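Local coordinates for protein lysyl oxidase (Pichia pastoris, PDB 1W7C) that probably oxidises primary amines, among them lysine side chains, to aldehydes, using copper and a topaquinone cofactor formed from one of its own tyrosines, at residues A[83-88]-A[100-105]; A[54-59]-A[133-138]; A[18-23]-A[76-81]. One frame throughout, in Å; residues are numbered along the deposited sequence.

Contact 1 of 3, residues A[83-88]-A[100-105]; sequences ARTVVY and LKVGPL
T85 and L100 form one hydrogen-bonded pair of this antiparallel hairpin, and A83 and V102 form the next. T85 N gives L100 O a 2.8 Å bond, and L100 N returns one to T85 O at 2.9 Å. A83 and V102 exchange the same pair of backbone bonds. Between them sits the non-hydrogen-bonded pair R84 and K101, where K101 CA points its hydrogen at A83 O, 3.4 Å away. The strand segments 83-88 and 100-103 run at 139° to each other, well off exactly antiparallel. T85 has two conformers; in one of them CB lies 3.8 Å from L100 O. OG1 falls between the backbone N and the carbonyl carbon (chi1 69°), which turns it toward the partner strand, where it donates to L100 O at 3.1 Å from above the carbonyl plane. In this conformer two donors of one residue therefore grip a single carbonyl oxygen, and OG1 also rests against L100 CB. CG2, the other tip, meets V102 CG2 at 3.8 Å, the two side chains crossing at about a right angle. Farther along, L100 CD1 reaches V87 CG2 at 4.1 Å, while L105, which follows P104 and its cis peptide bond, brings CD1 to A83 CB at 4.3 Å. R84 and K101 point to the sheet face opposite A83, T85, L100 and V102; V86 CG2 lies over the rim of one face of the R84 guanidinium, whose charge is paired with E59 and E99. The hairpin belongs to the N2 domain of copper amine oxidases: V32 of helix 26-39 packs on A83, T85 and V102, and L35 on V102 as well, I113 of strand 112-115 borders L100 and V102, and strand 53-61 pairs with the other edge of strand 82-89.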
ATOM      1  N   ALA A  83      13.313  29.472 -23.967  1.00 17.88           N
ATOM      2  CA  ALA A  83      14.190  28.959 -22.929  1.00 17.44           C
ATOM      3  C   ALA A  83      14.135  29.816 -21.666  1.00 17.72           C
ATOM      4  O   ALA A  83      14.099  31.025 -21.729  1.00 19.22           O
ATOM      5  CB  ALA A  83      15.623  28.914 -23.450  1.00 18.29           C
ATOM      6  N   ARG A  84      14.189  29.135 -20.536  1.00 16.57           N
ATOM      7  CA  ARG A  84      14.560  29.725 -19.240  1.00 16.06           C
ATOM      8  C   ARG A  84      16.063  29.512 -19.101  1.00 16.41           C
ATOM      9  O   ARG A  84      16.566  28.397 -19.292  1.00 17.42           O
ATOM     10  CB  ARG A  84      13.858  28.987 -18.113  1.00 16.19           C
ATOM     11  CG  ARG A  84      14.390  29.319 -16.714  1.00 17.62           C
ATOM     12  CD  ARG A  84      13.790  28.478 -15.638  1.00 18.33           C
ATOM     13  NE  ARG A  84      14.360  28.740 -14.334  1.00 18.10           N
ATOM     14  CZ  ARG A  84      14.960  27.850 -13.565  1.00 16.29           C
ATOM     15  NH1 ARG A  84      15.149  26.589 -13.981  1.00 19.21           N
ATOM     16  NH2 ARG A  84      15.417  28.248 -12.356  1.00 17.04           N
ATOM     17  N   THR A  85      16.773  30.583 -18.784  1.00 16.79           N
ATOM     18  CA  THR A  85      18.205  30.500 -18.451  1.00 17.49           C
ATOM     19  C   THR A  85      18.441  31.131 -17.104  1.00 18.93           C
ATOM     20  O   THR A  85      17.703  31.998 -16.658  1.00 18.45           O
ATOM     21  CB  THR A  85      19.042  31.206 -19.546  0.70 20.03           C
ATOM     22  OG1 THR A  85      18.823  32.631 -19.497  0.70 20.83           O
ATOM     23  CG2 THR A  85      18.591  30.768 -20.967  0.70 21.61           C
ATOM     24  N   VAL A  86      19.432  30.627 -16.403  1.00 18.17           N
ATOM     25  CA  VAL A  86      19.853  31.217 -15.145  1.00 15.98           C
ATOM     26  C   VAL A  86      21.343  31.519 -15.322  1.00 15.53           C
ATOM     27  O   VAL A  86      22.144  30.616 -15.644  1.00 17.62           O
ATOM     28  CB  VAL A  86      19.597  30.292 -13.937  1.00 17.28           C
ATOM     29  CG1 VAL A  86      19.993  30.987 -12.649  1.00 20.70           C
ATOM     30  CG2 VAL A  86      18.118  29.818 -13.918  1.00 20.43           C
ATOM     31  N   VAL A  87      21.693  32.791 -15.073  1.00 17.97           N
ATOM     32  CA  VAL A  87      23.025  33.320 -15.302  1.00 17.78           C
ATOM     33  C   VAL A  87      23.443  34.005 -14.000  1.00 19.37           C
ATOM     34  O   VAL A  87      22.690  34.791 -13.418  1.00 19.02           O
ATOM     35  CB  VAL A  87      23.034  34.324 -16.470  1.00 20.11           C
ATOM     36  CG1 VAL A  87      24.427  34.920 -16.696  1.00 21.06           C
ATOM     37  CG2 VAL A  87      22.484  33.677 -17.748  1.00 22.06           C
ATOM     38  N   TYR A  88      24.657  33.716 -13.548  1.00 18.50           N
ATOM     39  CA  TYR A  88      25.236  34.485 -12.458  1.00 17.73           C
ATOM     40  C   TYR A  88      25.905  35.725 -13.010  1.00 18.78           C
ATOM     41  O   TYR A  88      26.710  35.636 -13.927  1.00 19.07           O
ATOM     42  CB  TYR A  88      26.247  33.661 -11.671  1.00 17.52           C
ATOM     43  CG  TYR A  88      26.853  34.477 -10.561  1.00 18.87           C
ATOM     44  CD1 TYR A  88      26.137  34.752  -9.398  1.00 18.94           C
ATOM     45  CD2 TYR A  88      28.111  35.063 -10.706  1.00 21.24           C
ATOM     46  CE1 TYR A  88      26.672  35.536  -8.400  1.00 20.34           C
ATOM     47  CE2 TYR A  88      28.641  35.833  -9.697  1.00 19.80           C
ATOM     48  CZ  TYR A  88      27.916  36.081  -8.560  1.00 19.57           C
ATOM     49  OH  TYR A  88      28.452  36.830  -7.541  1.00 20.31           O
ATOM     50  N   LEU A 100      16.467  34.589 -16.892  1.00 17.15           N
ATOM     51  CA  LEU A 100      16.231  35.289 -18.125  1.00 17.92           C
ATOM     52  C   LEU A 100      15.498  34.376 -19.105  1.00 18.30           C
ATOM     53  O   LEU A 100      15.819  33.206 -19.227  1.00 21.95           O
ATOM     54  CB  LEU A 100      17.569  35.736 -18.756  1.00 18.26           C
ATOM     55  CG  LEU A 100      18.470  36.616 -17.871  1.00 20.03           C
ATOM     56  CD1 LEU A 100      19.820  36.749 -18.561  1.00 23.33           C
ATOM     57  CD2 LEU A 100      17.878  37.960 -17.580  1.00 20.56           C
ATOM     58  N   LYS A 101      14.505  34.945 -19.790  1.00 18.23           N
ATOM     59  CA  LYS A 101      13.789  34.278 -20.873  1.00 18.99           C
ATOM     60  C   LYS A 101      14.485  34.597 -22.179  1.00 18.94           C
ATOM     61  O   LYS A 101      14.745  35.775 -22.474  1.00 22.27           O
ATOM     62  CB  LYS A 101      12.340  34.756 -20.920  1.00 21.91           C
ATOM     63  CG  LYS A 101      11.496  34.176 -22.069  1.00 22.23           C
ATOM     64  CD  LYS A 101      10.058  34.681 -21.954  1.00 38.54           C
ATOM     65  CE  LYS A 101       9.389  34.900 -23.294  0.60 61.01           C
ATOM     66  NZ  LYS A 101       7.901  35.030 -23.148  0.60 33.90           N
ATOM     67  N   VAL A 102      14.809  33.556 -22.936  1.00 20.00           N
ATOM     68  CA  VAL A 102      15.412  33.713 -24.268  1.00 20.31           C
ATOM     69  C   VAL A 102      14.486  33.073 -25.275  1.00 20.98           C
ATOM     70  O   VAL A 102      14.236  31.879 -25.230  1.00 20.62           O
ATOM     71  CB  VAL A 102      16.812  33.095 -24.385  1.00 20.97           C
ATOM     72  CG1 VAL A 102      17.387  33.376 -25.767  1.00 22.17           C
ATOM     73  CG2 VAL A 102      17.743  33.622 -23.281  1.00 20.85           C
ATOM     74  N   GLY A 103      13.951  33.885 -26.168  1.00 21.13           N
ATOM     75  CA  GLY A 103      13.052  33.389 -27.181  1.00 19.21           C
ATOM     76  C   GLY A 103      12.374  34.493 -27.969  1.00 24.22           C
ATOM     77  O   GLY A 103      12.593  35.666 -27.700  1.00 23.43           O
ATOM     78  N   PRO A 104      11.574  34.127 -28.958  1.00 23.91           N
ATOM     79  CA  PRO A 104      11.337  32.726 -29.337  1.00 24.82           C
ATOM     80  C   PRO A 104      12.512  32.084 -30.077  1.00 27.23           C
ATOM     81  O   PRO A 104      13.425  32.780 -30.563  1.00 25.74           O
ATOM     82  CB  PRO A 104      10.118  32.819 -30.256  1.00 30.13           C
ATOM     83  CG  PRO A 104      10.209  34.191 -30.860  1.00 34.72           C
ATOM     84  CD  PRO A 104      10.807  35.064 -29.796  1.00 26.16           C
ATOM     85  N   LEU A 105      12.472  30.757 -30.150  1.00 24.18           N
ATOM     86  CA  LEU A 105      13.473  29.958 -30.812  1.00 23.74           C
ATOM     87  C   LEU A 105      12.814  29.281 -32.030  1.00 23.89           C
ATOM     88  O   LEU A 105      11.600  29.027 -32.017  1.00 31.92           O
ATOM     89  CB  LEU A 105      14.011  28.888 -29.870  1.00 23.43           C
ATOM     90  CG  LEU A 105      14.581  29.363 -28.536  1.00 24.26           C
ATOM     91  CD1 LEU A 105      15.032  28.181 -27.666  1.00 27.53           C
ATOM     92  CD2 LEU A 105      15.738  30.326 -28.784  1.00 25.36           C
TER

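Contact 2 of 3, residues A[54-59]-A[133-138]; sequences YVLWIE and HLDRIK
Y54 and D135 meet tip to tip where strand 53-61, paired with strand 82-89 in the N2-domain sheet, faces the start of helix 136-150, joining sheet to helix. Two features shape the contact: a classic beta bulge, in which L56 and W57 both face V86, and D135 as the N-cap residue. The planes of the tyrosine ring and the carboxylate are 31° apart. OD1 lies at the ring's edge, in its plane, and takes a very short hydrogen bond of 2.5 Å from Y54 OH. I137, from the first turn of the helix, slides past the tyrosine in the opposite direction, with CG1 3.5 Å from Y54 CZ, so the phenol end is flanked by a hydrocarbon as well as held by a carboxylate. W57 and H133 form a T-shaped pair. The tryptophan turns the edge of its six-membered ring to the face of H133, the planes 66° apart and the centroids 4.8 Å from each other; W57 CH2 stands over the centre of the H133 imidazole. W57 NE1 is hydrogen-bonded to E388. Between the two pairs, L56 lays CD2 4.0 Å from H133 CD2 and 4.1 Å from D135 CB, crossing the aspartate side chain at about a right angle. L134, at the centre of an inverse gamma turn, carries the chain from the histidine to the cap. The two oxygens of D135 thus divide their work: OD1 faces the strand, while OD2 accepts the capping bond from K138 N at 2.9 Å, nearly in line with its own C-O bond.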
ATOM      1  N   TYR A  54      28.622  34.019 -15.432  1.00 18.46           N
ATOM      2  CA  TYR A  54      28.653  32.703 -16.058  1.00 18.35           C
ATOM      3  C   TYR A  54      27.272  32.096 -16.126  1.00 20.12           C
ATOM      4  O   TYR A  54      26.397  32.434 -15.356  1.00 20.48           O
ATOM      5  CB  TYR A  54      29.601  31.756 -15.341  1.00 19.24           C
ATOM      6  CG  TYR A  54      29.370  31.600 -13.853  1.00 20.29           C
ATOM      7  CD1 TYR A  54      28.524  30.635 -13.356  1.00 20.72           C
ATOM      8  CD2 TYR A  54      30.030  32.413 -12.951  1.00 20.01           C
ATOM      9  CE1 TYR A  54      28.333  30.477 -11.988  1.00 20.76           C
ATOM     10  CE2 TYR A  54      29.839  32.292 -11.567  1.00 20.31           C
ATOM     11  CZ  TYR A  54      29.003  31.316 -11.096  1.00 19.63           C
ATOM     12  OH  TYR A  54      28.839  31.213  -9.732  1.00 20.54           O
ATOM     13  N   VAL A  55      27.085  31.190 -17.075  1.00 18.75           N
ATOM     14  CA  VAL A  55      25.785  30.569 -17.268  1.00 19.66           C
ATOM     15  C   VAL A  55      25.664  29.269 -16.449  1.00 18.69           C
ATOM     16  O   VAL A  55      26.533  28.382 -16.522  1.00 23.02           O
ATOM     17  CB  VAL A  55      25.549  30.273 -18.780  1.00 22.26           C
ATOM     18  CG1 VAL A  55      24.193  29.597 -19.030  1.00 22.99           C
ATOM     19  CG2 VAL A  55      25.634  31.559 -19.586  1.00 24.62           C
ATOM     20  N   LEU A  56      24.566  29.133 -15.722  1.00 18.33           N
ATOM     21  CA  LEU A  56      24.298  27.879 -15.004  1.00 18.13           C
ATOM     22  C   LEU A  56      23.434  26.908 -15.796  1.00 16.56           C
ATOM     23  O   LEU A  56      23.834  25.775 -16.033  1.00 18.52           O
ATOM     24  CB  LEU A  56      23.624  28.126 -13.641  1.00 22.16           C
ATOM     25  CG  LEU A  56      24.454  28.640 -12.497  1.00 23.73           C
ATOM     26  CD1 LEU A  56      24.631  30.136 -12.629  1.00 28.59           C
ATOM     27  CD2 LEU A  56      23.765  28.276 -11.172  1.00 37.56           C
ATOM     28  N   TRP A  57      22.235  27.382 -16.150  1.00 17.61           N
ATOM     29  CA  TRP A  57      21.163  26.532 -16.663  1.00 17.05           C
ATOM     30  C   TRP A  57      20.520  27.134 -17.909  1.00 16.10           C
ATOM     31  O   TRP A  57      20.426  28.362 -18.036  1.00 17.54           O
ATOM     32  CB  TRP A  57      20.095  26.340 -15.585  1.00 16.31           C
ATOM     33  CG  TRP A  57      20.592  25.583 -14.408  1.00 15.81           C
ATOM     34  CD1 TRP A  57      21.454  24.513 -14.413  1.00 17.76           C
ATOM     35  CD2 TRP A  57      20.308  25.862 -13.039  1.00 18.50           C
ATOM     36  NE1 TRP A  57      21.696  24.104 -13.125  1.00 18.36           N
ATOM     37  CE2 TRP A  57      20.995  24.906 -12.266  1.00 18.05           C
ATOM     38  CE3 TRP A  57      19.517  26.821 -12.378  1.00 20.54           C
ATOM     39  CZ2 TRP A  57      20.950  24.896 -10.865  1.00 21.83           C
ATOM     40  CZ3 TRP A  57      19.468  26.808 -10.984  1.00 20.92           C
ATOM     41  CH2 TRP A  57      20.177  25.849 -10.245  1.00 22.53           C
ATOM     42  N   ILE A  58      20.138  26.255 -18.830  1.00 16.96           N
ATOM     43  CA  ILE A  58      19.392  26.593 -20.034  1.00 16.06           C
ATOM     44  C   ILE A  58      18.414  25.454 -20.299  1.00 16.16           C
ATOM     45  O   ILE A  58      18.845  24.333 -20.550  1.00 17.23           O
ATOM     46  CB  ILE A  58      20.304  26.741 -21.275  1.00 19.01           C
ATOM     47  CG1 ILE A  58      21.364  27.819 -21.067  1.00 19.38           C
ATOM     48  CG2 ILE A  58      19.435  27.048 -22.485  1.00 19.70           C
ATOM     49  CD1 ILE A  58      22.398  27.901 -22.188  1.00 20.14           C
ATOM     50  N   GLU A  59      17.121  25.748 -20.168  1.00 16.24           N
ATOM     51  CA  GLU A  59      16.103  24.716 -20.315  1.00 15.61           C
ATOM     52  C   GLU A  59      14.822  25.251 -20.936  1.00 15.90           C
ATOM     53  O   GLU A  59      14.627  26.454 -21.060  1.00 16.86           O
ATOM     54  CB  GLU A  59      15.787  24.054 -18.975  1.00 15.42           C
ATOM     55  CG  GLU A  59      15.082  24.972 -18.005  1.00 16.35           C
ATOM     56  CD  GLU A  59      14.409  24.257 -16.842  1.00 19.85           C
ATOM     57  OE1 GLU A  59      14.412  23.008 -16.791  1.00 19.24           O
ATOM     58  OE2 GLU A  59      13.858  24.994 -15.996  1.00 18.06           O
ATOM     59  N   HIS A 133      22.364  30.132  -5.124  1.00 16.71           N
ATOM     60  CA  HIS A 133      22.488  28.698  -5.342  1.00 18.00           C
ATOM     61  C   HIS A 133      23.861  28.231  -4.883  1.00 17.98           C
ATOM     62  O   HIS A 133      24.892  28.898  -5.128  1.00 18.26           O
ATOM     63  CB  HIS A 133      22.304  28.388  -6.819  1.00 18.06           C
ATOM     64  CG  HIS A 133      22.305  26.930  -7.132  1.00 15.99           C
ATOM     65  ND1 HIS A 133      21.392  26.058  -6.599  1.00 19.99           N
ATOM     66  CD2 HIS A 133      23.148  26.183  -7.878  1.00 17.89           C
ATOM     67  CE1 HIS A 133      21.652  24.837  -7.036  1.00 20.44           C
ATOM     68  NE2 HIS A 133      22.737  24.882  -7.777  1.00 19.60           N
ATOM     69  N   LEU A 134      23.891  27.075  -4.243  1.00 16.88           N
ATOM     70  CA  LEU A 134      25.142  26.419  -3.897  1.00 18.21           C
ATOM     71  C   LEU A 134      25.699  25.767  -5.152  1.00 18.53           C
ATOM     72  O   LEU A 134      25.518  24.573  -5.398  1.00 18.38           O
ATOM     73  CB  LEU A 134      24.910  25.387  -2.791  1.00 18.93           C
ATOM     74  CG  LEU A 134      26.153  24.654  -2.278  1.00 17.34           C
ATOM     75  CD1 LEU A 134      27.220  25.623  -1.750  1.00 21.24           C
ATOM     76  CD2 LEU A 134      25.766  23.639  -1.192  1.00 20.58           C
ATOM     77  N   ASP A 135      26.335  26.603  -5.958  1.00 17.64           N
ATOM     78  CA  ASP A 135      26.785  26.213  -7.263  1.00 17.46           C
ATOM     79  C   ASP A 135      28.237  25.754  -7.196  1.00 17.94           C
ATOM     80  O   ASP A 135      28.843  25.726  -6.125  1.00 19.31           O
ATOM     81  CB  ASP A 135      26.540  27.298  -8.332  1.00 18.06           C
ATOM     82  CG  ASP A 135      27.419  28.492  -8.206  1.00 20.16           C
ATOM     83  OD1 ASP A 135      27.308  29.334  -9.145  1.00 24.21           O
ATOM     84  OD2 ASP A 135      28.157  28.724  -7.209  1.00 19.72           O
ATOM     85  N   ARG A 136      28.798  25.395  -8.337  1.00 19.25           N
ATOM     86  CA  ARG A 136      30.153  24.831  -8.376  1.00 20.18           C
ATOM     87  C   ARG A 136      31.157  25.831  -7.804  1.00 20.84           C
ATOM     88  O   ARG A 136      32.104  25.448  -7.124  1.00 20.83           O
ATOM     89  CB  ARG A 136      30.556  24.450  -9.787  1.00 20.97           C
ATOM     90  CG  ARG A 136      29.866  23.215 -10.262  1.00 26.54           C
ATOM     91  CD  ARG A 136      30.337  22.703 -11.588  1.00 32.49           C
ATOM     92  NE  ARG A 136      29.604  21.487 -11.913  1.00 39.17           N
ATOM     93  CZ  ARG A 136      29.583  20.912 -13.098  1.00 45.54           C
ATOM     94  NH1 ARG A 136      30.295  21.404 -14.104  1.00 48.72           N
ATOM     95  NH2 ARG A 136      28.867  19.806 -13.267  1.00 47.14           N
ATOM     96  N   ILE A 137      30.936  27.103  -8.091  1.00 19.62           N
ATOM     97  CA  ILE A 137      31.850  28.178  -7.664  1.00 20.20           C
ATOM     98  C   ILE A 137      31.801  28.375  -6.143  1.00 19.98           C
ATOM     99  O   ILE A 137      32.843  28.418  -5.476  1.00 20.30           O
ATOM    100  CB  ILE A 137      31.525  29.483  -8.446  1.00 21.17           C
ATOM    101  CG1 ILE A 137      31.666  29.278  -9.972  1.00 26.03           C
ATOM    102  CG2 ILE A 137      32.415  30.626  -7.960  1.00 24.68           C
ATOM    103  CD1 ILE A 137      32.913  28.585 -10.389  1.00 33.69           C
ATOM    104  N   LYS A 138      30.596  28.443  -5.585  1.00 18.28           N
ATOM    105  CA  LYS A 138      30.453  28.593  -4.141  1.00 18.46           C
ATOM    106  C   LYS A 138      30.917  27.344  -3.392  1.00 17.27           C
ATOM    107  O   LYS A 138      31.533  27.471  -2.333  1.00 19.58           O
ATOM    108  CB  LYS A 138      29.021  28.952  -3.747  1.00 19.38           C
ATOM    109  CG  LYS A 138      28.860  29.285  -2.280  1.00 19.01           C
ATOM    110  CD  LYS A 138      27.641  30.146  -2.026  1.00 19.67           C
ATOM    111  CE  LYS A 138      27.922  31.626  -2.257  1.00 19.67           C
ATOM    112  NZ  LYS A 138      26.683  32.485  -2.298  1.00 21.87           N
TER

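Contact 3 of 3, residues A[18-23]-A[76-81]; sequences TNIWTS and GDLPPR
R81 grips the carbonyl oxygen of T22 end-on with two nitrogens. CG lies anti to the backbone N (chi1 -174°) and the chain bends at chi2, 62°. From there NH1 gives T22 O a 3.0 Å bond and NH2 a longer one of 3.3 Å, both from the same face of the carbonyl plane. NH2 also makes a weak bond to S23 O, and NE is salt-bridged to E28. A water links NH1 to I20 O, 2.7 Å from that oxygen. T22 lays CG2 against NH2 at 3.7 Å. An alanine in place of R81 would probably leave E28 without its mate and T22 O with T60 OG1 but neither guanidinium donor. Beside this polar grip, I20 holds CG1 between its backbone N and carbonyl carbon (chi1 54°), over the centre of the W21 ring. Its CD1 meets P79 CG at 4.0 Å, the two side chains crossing at about a right angle, while CG2 touches L78 CD2 at 3.8 Å. Within 18-23, N19 to T22 form a type I beta turn combined with an Asx turn, in which N19 OD1 accepts from W21 N.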
ATOM      1  N   THR A  18       2.637  17.492 -31.341  1.00 18.37           N
ATOM      2  CA  THR A  18       4.033  17.691 -30.961  0.60 27.65           C
ATOM      3  C   THR A  18       4.160  17.758 -29.441  1.00 17.21           C
ATOM      4  O   THR A  18       3.313  18.382 -28.766  1.00 18.60           O
ATOM      5  CB  THR A  18       4.521  19.039 -31.553  0.60 22.61           C
ATOM      6  OG1 THR A  18       4.542  18.948 -32.990  0.60 28.93           O
ATOM      7  CG2 THR A  18       5.964  19.342 -31.173  0.60 25.16           C
ATOM      8  N   ASN A  19       5.249  17.229 -28.914  1.00 17.16           N
ATOM      9  CA  ASN A  19       5.535  17.372 -27.513  1.00 15.04           C
ATOM     10  C   ASN A  19       6.096  18.770 -27.218  1.00 15.81           C
ATOM     11  O   ASN A  19       7.321  19.015 -27.262  1.00 17.56           O
ATOM     12  CB  ASN A  19       6.485  16.277 -27.110  1.00 15.80           C
ATOM     13  CG  ASN A  19       6.720  16.256 -25.576  1.00 36.54           C
ATOM     14  OD1 ASN A  19       6.553  17.253 -24.857  1.00 16.13           O
ATOM     15  ND2 ASN A  19       7.128  15.106 -25.090  1.00 16.92           N
ATOM     16  N   ILE A  20       5.182  19.680 -26.908  1.00 14.75           N
ATOM     17  CA  ILE A  20       5.500  21.073 -26.666  1.00 16.18           C
ATOM     18  C   ILE A  20       6.142  21.307 -25.296  1.00 16.58           C
ATOM     19  O   ILE A  20       6.478  22.438 -24.951  1.00 17.09           O
ATOM     20  CB  ILE A  20       4.222  21.948 -26.831  1.00 16.42           C
ATOM     21  CG1 ILE A  20       3.066  21.430 -25.953  1.00 17.84           C
ATOM     22  CG2 ILE A  20       3.819  21.950 -28.309  1.00 18.83           C
ATOM     23  CD1 ILE A  20       1.900  22.376 -25.844  1.00 17.62           C
ATOM     24  N   TRP A  21       6.288  20.230 -24.519  1.00 14.83           N
ATOM     25  CA  TRP A  21       6.897  20.298 -23.203  1.00 15.31           C
ATOM     26  C   TRP A  21       8.317  19.749 -23.194  1.00 15.34           C
ATOM     27  O   TRP A  21       8.941  19.740 -22.136  1.00 16.71           O
ATOM     28  CB  TRP A  21       6.030  19.546 -22.163  1.00 15.91           C
ATOM     29  CG  TRP A  21       4.594  19.913 -22.215  1.00 15.03           C
ATOM     30  CD1 TRP A  21       4.000  20.958 -21.588  1.00 16.75           C
ATOM     31  CD2 TRP A  21       3.565  19.264 -22.965  1.00 15.28           C
ATOM     32  NE1 TRP A  21       2.661  20.996 -21.873  1.00 16.89           N
ATOM     33  CE2 TRP A  21       2.370  19.981 -22.744  1.00 16.36           C
ATOM     34  CE3 TRP A  21       3.530  18.161 -23.825  1.00 17.11           C
ATOM     35  CZ2 TRP A  21       1.162  19.586 -23.276  1.00 18.16           C
ATOM     36  CZ3 TRP A  21       2.328  17.782 -24.371  1.00 17.53           C
ATOM     37  CH2 TRP A  21       1.158  18.500 -24.114  1.00 18.44           C
ATOM     38  N   THR A  22       8.803  19.285 -24.340  1.00 15.68           N
ATOM     39  CA  THR A  22      10.036  18.530 -24.341  1.00 15.65           C
ATOM     40  C   THR A  22      11.252  19.415 -24.061  1.00 15.55           C
ATOM     41  O   THR A  22      11.240  20.629 -24.333  1.00 15.96           O
ATOM     42  CB  THR A  22      10.159  17.786 -25.700  1.00 15.42           C
ATOM     43  OG1 THR A  22      11.073  16.702 -25.574  1.00 15.87           O
ATOM     44  CG2 THR A  22      10.703  18.706 -26.807  1.00 17.55           C
ATOM     45  N   SER A  23      12.308  18.780 -23.547  1.00 15.08           N
ATOM     46  CA  SER A  23      13.539  19.501 -23.243  1.00 16.28           C
ATOM     47  C   SER A  23      14.129  20.104 -24.499  1.00 16.34           C
ATOM     48  O   SER A  23      13.823  19.690 -25.627  1.00 16.83           O
ATOM     49  CB  SER A  23      14.570  18.577 -22.578  1.00 15.45           C
ATOM     50  OG  SER A  23      15.068  17.607 -23.495  1.00 16.27           O
ATOM     51  N   GLY A  76      -5.022  25.115 -32.485  1.00 20.67           N
ATOM     52  CA  GLY A  76      -4.256  26.337 -32.255  1.00 21.04           C
ATOM     53  C   GLY A  76      -2.829  26.259 -32.797  1.00 20.58           C
ATOM     54  O   GLY A  76      -2.326  25.194 -33.180  1.00 20.37           O
ATOM     55  N   ASP A  77      -2.184  27.417 -32.845  1.00 20.99           N
ATOM     56  CA  ASP A  77      -0.769  27.511 -33.202  1.00 21.33           C
ATOM     57  C   ASP A  77       0.062  26.795 -32.156  1.00 19.10           C
ATOM     58  O   ASP A  77      -0.334  26.737 -30.973  1.00 19.63           O
ATOM     59  CB  ASP A  77      -0.286  28.972 -33.186  1.00 23.72           C
ATOM     60  CG  ASP A  77      -0.788  29.809 -34.332  1.00 29.08           C
ATOM     61  OD1 ASP A  77      -1.415  29.268 -35.243  1.00 28.73           O
ATOM     62  OD2 ASP A  77      -0.537  31.033 -34.391  1.00 35.00           O
ATOM     63  N   LEU A  78       1.209  26.253 -32.560  1.00 20.02           N
ATOM     64  CA  LEU A  78       2.235  25.875 -31.585  1.00 20.87           C
ATOM     65  C   LEU A  78       2.502  27.048 -30.659  1.00 20.78           C
ATOM     66  O   LEU A  78       2.753  28.150 -31.137  1.00 21.41           O
ATOM     67  CB  LEU A  78       3.557  25.546 -32.293  1.00 24.17           C
ATOM     68  CG  LEU A  78       3.599  24.211 -32.972  1.00 22.25           C
ATOM     69  CD1 LEU A  78       4.774  24.153 -33.930  1.00 24.11           C
ATOM     70  CD2 LEU A  78       3.699  23.081 -31.944  1.00 25.70           C
ATOM     71  N   PRO A  79       2.533  26.817 -29.355  1.00 19.77           N
ATOM     72  CA  PRO A  79       2.990  27.861 -28.451  1.00 20.03           C
ATOM     73  C   PRO A  79       4.423  28.271 -28.762  1.00 19.44           C
ATOM     74  O   PRO A  79       5.179  27.439 -29.316  1.00 21.19           O
ATOM     75  CB  PRO A  79       2.900  27.199 -27.080  1.00 19.92           C
ATOM     76  CG  PRO A  79       1.877  26.146 -27.278  1.00 20.87           C
ATOM     77  CD  PRO A  79       2.095  25.603 -28.632  1.00 18.88           C
ATOM     78  N   PRO A  80       4.814  29.500 -28.407  1.00 18.72           N
ATOM     79  CA  PRO A  80       6.213  29.903 -28.595  1.00 21.57           C
ATOM     80  C   PRO A  80       7.167  28.944 -27.881  1.00 18.47           C
ATOM     81  O   PRO A  80       6.885  28.442 -26.780  1.00 20.86           O
ATOM     82  CB  PRO A  80       6.264  31.296 -27.970  0.50 25.37           C
ATOM     83  CG  PRO A  80       4.879  31.795 -28.076  0.50 24.54           C
ATOM     84  CD  PRO A  80       4.001  30.591 -27.851  0.50 20.44           C
ATOM     85  N   ARG A  81       8.309  28.732 -28.509  1.00 17.94           N
ATOM     86  CA  ARG A  81       9.386  27.904 -28.012  1.00 20.29           C
ATOM     87  C   ARG A  81      10.375  28.859 -27.358  1.00 20.13           C
ATOM     88  O   ARG A  81      10.998  29.685 -28.033  1.00 20.90           O
ATOM     89  CB  ARG A  81      10.050  27.158 -29.178  1.00 18.94           C
ATOM     90  CG  ARG A  81      11.067  26.175 -28.761  1.00 19.29           C
ATOM     91  CD  ARG A  81      10.540  25.056 -27.923  1.00 18.95           C
ATOM     92  NE  ARG A  81      11.530  23.992 -27.844  1.00 17.88           N
ATOM     93  CZ  ARG A  81      11.436  22.921 -27.049  1.00 17.34           C
ATOM     94  NH1 ARG A  81      10.360  22.709 -26.296  1.00 17.85           N
ATOM     95  NH2 ARG A  81      12.399  22.018 -27.050  1.00 18.18           N
TER
HETATM   96  O   HOH W   1       7.839  24.406 -26.201  1.00 18.05           O

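Overall arrangement
Contacts 1 and 2 are buried and share one antiparallel sheet, in which strand 82-89 lies between strands 53-61 and 96-103. Contact 1 joins its strands mainly by backbone bonds; contact 2 sets side chains of the neighbouring strand against a turn and a helix start, through aromatic rings and a carboxylate. The two touch by hydrogen bonds from Y88 N to Y54 O and from L56 N to V86 O. Contact 3 lies at the surface between two irregular loops, where a charged side chain meets carbonyl oxygens beside a small apolar patch. It joins contact 1 through L105 N and R81 O, but does not touch contact 2.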